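Local coordinates for protein transcriptional regulator ComR (Streptococcus vestibularis F0396, PDB 6HU8) that probably binds DNA through an N-terminal helix-turn-helix domain and controls competence in response to a signalling peptide received by its TPR domain, at residues I3-R15 / L59-I72. Sequence-based numbering, arbitrary orientation.
Sequences IKDSIGLRIKTER and LGKSMADLLDHDRI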
# COMPACT_ATOMS: atom_id res chain seq x y z
N ILE A 3 28.30 2.65 -1.55
CA ILE A 3 27.66 3.95 -1.69
C ILE A 3 26.86 4.30 -0.42
O ILE A 3 26.89 5.44 0.06
CB ILE A 3 26.75 3.95 -2.93
CG1 ILE A 3 27.60 3.91 -4.20
CG2 ILE A 3 25.82 5.16 -2.93
CD1 ILE A 3 26.79 3.61 -5.44
N LYS A 4 26.16 3.31 0.14
CA LYS A 4 25.41 3.53 1.38
C LYS A 4 26.35 3.94 2.55
O LYS A 4 26.04 4.88 3.30
CB LYS A 4 24.61 2.27 1.76
CG LYS A 4 23.37 2.06 0.90
CD LYS A 4 22.49 0.91 1.44
CE LYS A 4 22.80 -0.42 0.77
NZ LYS A 4 23.74 -1.22 1.60
N ASP A 5 27.48 3.25 2.69
CA ASP A 5 28.48 3.58 3.71
C ASP A 5 28.99 5.01 3.55
O ASP A 5 29.08 5.75 4.52
CB ASP A 5 29.68 2.63 3.67
CG ASP A 5 29.33 1.21 4.08
OD1 ASP A 5 28.35 1.01 4.84
OD2 ASP A 5 30.06 0.29 3.65
N SER A 6 29.34 5.39 2.32
CA SER A 6 29.99 6.68 2.11
C SER A 6 29.01 7.82 2.31
O SER A 6 29.32 8.81 2.98
CB SER A 6 30.63 6.76 0.71
OG SER A 6 29.66 6.54 -0.29
N ILE A 7 27.82 7.69 1.73
CA ILE A 7 26.77 8.69 1.94
C ILE A 7 26.39 8.79 3.43
O ILE A 7 26.36 9.89 3.98
CB ILE A 7 25.52 8.36 1.08
CG1 ILE A 7 25.85 8.57 -0.41
CG2 ILE A 7 24.35 9.25 1.47
CD1 ILE A 7 24.75 8.14 -1.34
N GLY A 8 26.10 7.66 4.07
CA GLY A 8 25.83 7.67 5.51
C GLY A 8 26.90 8.40 6.33
O GLY A 8 26.60 9.21 7.22
N LEU A 9 28.17 8.14 6.05
CA LEU A 9 29.24 8.77 6.82
C LEU A 9 29.34 10.28 6.52
O LEU A 9 29.66 11.06 7.41
CB LEU A 9 30.57 8.09 6.54
CG LEU A 9 31.81 8.67 7.22
CD1 LEU A 9 31.77 8.47 8.75
CD2 LEU A 9 33.06 8.07 6.60
N ARG A 10 29.05 10.69 5.29
CA ARG A 10 29.06 12.13 4.99
C ARG A 10 27.97 12.86 5.75
O ARG A 10 28.19 13.95 6.27
CB ARG A 10 28.89 12.37 3.49
CG ARG A 10 30.20 12.37 2.75
CD ARG A 10 30.00 12.62 1.28
NE ARG A 10 30.87 11.77 0.47
CZ ARG A 10 30.45 10.72 -0.25
NH1 ARG A 10 31.34 10.02 -0.94
NH2 ARG A 10 29.16 10.40 -0.29
N ILE A 11 26.80 12.25 5.80
CA ILE A 11 25.69 12.82 6.54
C ILE A 11 26.03 12.89 8.02
O ILE A 11 25.84 13.93 8.67
CB ILE A 11 24.42 11.98 6.34
CG1 ILE A 11 23.88 12.17 4.92
CG2 ILE A 11 23.37 12.37 7.37
CD1 ILE A 11 22.79 11.14 4.53
N LYS A 12 26.53 11.78 8.55
CA LYS A 12 26.88 11.69 9.96
C LYS A 12 27.98 12.68 10.33
O LYS A 12 27.92 13.32 11.39
CB LYS A 12 27.30 10.27 10.32
CG LYS A 12 27.64 10.07 11.80
CD LYS A 12 27.69 8.59 12.14
CE LYS A 12 29.06 8.16 12.63
NZ LYS A 12 29.25 8.43 14.08
N THR A 13 28.99 12.80 9.47
CA THR A 13 30.11 13.70 9.77
C THR A 13 29.65 15.14 9.82
O THR A 13 30.04 15.90 10.71
CB THR A 13 31.26 13.54 8.75
OG1 THR A 13 31.82 12.24 8.88
CG2 THR A 13 32.35 14.56 9.01
N GLU A 14 28.78 15.53 8.89
CA GLU A 14 28.32 16.91 8.85
C GLU A 14 27.37 17.24 10.01
O GLU A 14 27.43 18.33 10.58
CB GLU A 14 27.63 17.20 7.52
CG GLU A 14 27.14 18.62 7.38
CD GLU A 14 28.28 19.63 7.35
OE1 GLU A 14 28.12 20.72 7.93
OE2 GLU A 14 29.33 19.32 6.73
N ARG A 15 26.48 16.30 10.34
CA ARG A 15 25.61 16.47 11.49
C ARG A 15 26.43 16.71 12.76
O ARG A 15 26.15 17.64 13.53
CB ARG A 15 24.70 15.24 11.68
CG ARG A 15 23.74 15.37 12.85
CD ARG A 15 22.82 14.17 13.04
NE ARG A 15 23.55 12.91 13.18
CZ ARG A 15 24.20 12.52 14.27
NH1 ARG A 15 24.26 13.31 15.34
NH2 ARG A 15 24.82 11.34 14.30
N LEU A 59 20.66 20.52 7.37
CA LEU A 59 22.10 20.80 7.52
C LEU A 59 22.57 22.03 6.75
O LEU A 59 23.75 22.36 6.80
CB LEU A 59 22.92 19.59 7.09
CG LEU A 59 22.74 18.33 7.94
CD1 LEU A 59 23.49 17.15 7.32
CD2 LEU A 59 23.13 18.55 9.43
N GLY A 60 21.67 22.68 6.02
CA GLY A 60 21.99 23.90 5.30
C GLY A 60 22.91 23.63 4.11
O GLY A 60 23.69 24.49 3.72
N LYS A 61 22.82 22.42 3.56
CA LYS A 61 23.64 21.99 2.43
C LYS A 61 22.80 21.75 1.19
O LYS A 61 21.56 21.67 1.27
CB LYS A 61 24.39 20.70 2.79
CG LYS A 61 25.31 20.85 3.98
CD LYS A 61 26.46 21.78 3.62
CE LYS A 61 27.55 21.77 4.66
NZ LYS A 61 28.66 22.66 4.23
N SER A 62 23.44 21.64 0.03
CA SER A 62 22.69 21.13 -1.13
C SER A 62 22.91 19.63 -1.18
O SER A 62 23.89 19.12 -0.62
CB SER A 62 23.14 21.80 -2.43
OG SER A 62 24.19 21.07 -3.03
N MET A 63 22.01 18.91 -1.84
CA MET A 63 22.09 17.46 -1.84
C MET A 63 23.34 16.98 -2.52
O MET A 63 23.93 16.01 -2.09
CB MET A 63 20.87 16.86 -2.50
CG MET A 63 19.69 16.71 -1.53
SD MET A 63 18.27 16.00 -2.37
CE MET A 63 17.52 17.46 -3.11
N ALA A 64 23.73 17.66 -3.59
CA ALA A 64 25.00 17.40 -4.25
C ALA A 64 26.18 17.43 -3.24
O ALA A 64 27.09 16.61 -3.34
CB ALA A 64 25.23 18.40 -5.36
N ASP A 65 26.13 18.34 -2.27
CA ASP A 65 27.18 18.42 -1.24
C ASP A 65 27.31 17.11 -0.48
O ASP A 65 28.41 16.61 -0.28
CB ASP A 65 26.91 19.54 -0.22
CG ASP A 65 26.91 20.93 -0.83
OD1 ASP A 65 27.33 21.07 -2.00
OD2 ASP A 65 26.49 21.90 -0.12
N LEU A 66 26.18 16.58 -0.04
CA LEU A 66 26.18 15.39 0.81
C LEU A 66 26.57 14.16 0.01
O LEU A 66 27.02 13.16 0.57
CB LEU A 66 24.80 15.18 1.43
CG LEU A 66 24.40 16.15 2.53
CD1 LEU A 66 23.01 15.79 3.03
CD2 LEU A 66 25.41 16.15 3.68
N LEU A 67 26.38 14.21 -1.30
CA LEU A 67 26.65 13.04 -2.11
C LEU A 67 28.10 12.97 -2.57
O LEU A 67 28.60 11.87 -2.84
CB LEU A 67 25.73 13.01 -3.34
CG LEU A 67 24.24 12.84 -3.09
CD1 LEU A 67 23.48 13.04 -4.41
CD2 LEU A 67 23.98 11.47 -2.49
N ASP A 68 28.77 14.12 -2.65
CA ASP A 68 30.06 14.21 -3.37
C ASP A 68 29.85 13.66 -4.77
O ASP A 68 29.08 14.23 -5.56
CB ASP A 68 31.17 13.47 -2.64
CG ASP A 68 32.50 14.20 -2.70
OD1 ASP A 68 32.77 14.87 -3.71
OD2 ASP A 68 33.28 14.09 -1.73
N HIS A 69 30.47 12.53 -5.09
CA HIS A 69 30.26 11.95 -6.42
C HIS A 69 29.25 10.81 -6.41
O HIS A 69 28.84 10.34 -7.49
CB HIS A 69 31.59 11.46 -7.00
CG HIS A 69 32.67 12.50 -7.02
ND1 HIS A 69 34.01 12.18 -7.02
CD2 HIS A 69 32.60 13.85 -7.03
CE1 HIS A 69 34.72 13.29 -7.02
NE2 HIS A 69 33.89 14.32 -7.03
N ASP A 70 28.85 10.35 -5.22
CA ASP A 70 27.87 9.27 -5.09
C ASP A 70 26.51 9.70 -5.61
O ASP A 70 26.21 10.89 -5.65
CB ASP A 70 27.73 8.82 -3.63
CG ASP A 70 28.99 8.16 -3.09
OD1 ASP A 70 29.58 7.34 -3.82
OD2 ASP A 70 29.38 8.46 -1.94
N ARG A 71 25.68 8.73 -5.99
CA ARG A 71 24.33 9.02 -6.48
C ARG A 71 23.26 8.20 -5.76
O ARG A 71 23.57 7.16 -5.17
CB ARG A 71 24.24 8.75 -7.98
CG ARG A 71 25.35 9.41 -8.77
CD ARG A 71 25.68 8.63 -10.02
NE ARG A 71 24.62 8.73 -11.02
CZ ARG A 71 24.28 7.75 -11.85
NH1 ARG A 71 24.92 6.58 -11.79
NH2 ARG A 71 23.30 7.92 -12.73
N ILE A 72 22.02 8.69 -5.78
CA ILE A 72 20.88 7.95 -5.24
C ILE A 72 19.78 7.78 -6.27
O ILE A 72 18.67 7.37 -5.93
CB ILE A 72 20.26 8.65 -4.03
CG1 ILE A 72 19.89 10.09 -4.39
CG2 ILE A 72 21.21 8.59 -2.84
CD1 ILE A 72 18.99 10.75 -3.38
O HOH W 1 33.66 12.37 0.58
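Arg-10 reaches from helix 3-15 across the C-terminal end of the short helix 63-67. Its CB and CG pass Leu-66 O, and CD comes to 3.1 Å from the same Leu-66 O. The chain then bends (chi3 -139°), laying one guanidinium face under Leu-67 O and Asp-68 CB, while Ser-6 O lies over the other. NE is joined to Asp-68 OD2 through a water. At the tip, Arg-10 NH1 lies 2.7 Å from Asp-70 OD2. Arg-10 NH2 grips the same Asp-70 OD2 at 2.6 Å. The oxygen lies in the guanidinium plane, but the two flat groups are turned 48° apart. Both bonds are bent, that from NH1 to 136° at the hydrogen. Ser-6 OG gives the same Asp-70 OD2 a third bond, 2.5 Å, from above the carboxylate plane.

Beneath this polar layer, Ile-7 CD1 meets Leu-67 CD2 at 3.6 Å and Ile-72 CG2 at 3.9 Å, and Leu-52 of helix 49-59 backs both partners. Toward the other end, Leu-59 CD1 lies against Glu-14 CG, whose carboxylate bonds to Gln-18.

The contact thus closes the first and last helices of the HTH domain over an apolar layer, and three donors on one oxygen would probably keep Asp-70 ionised.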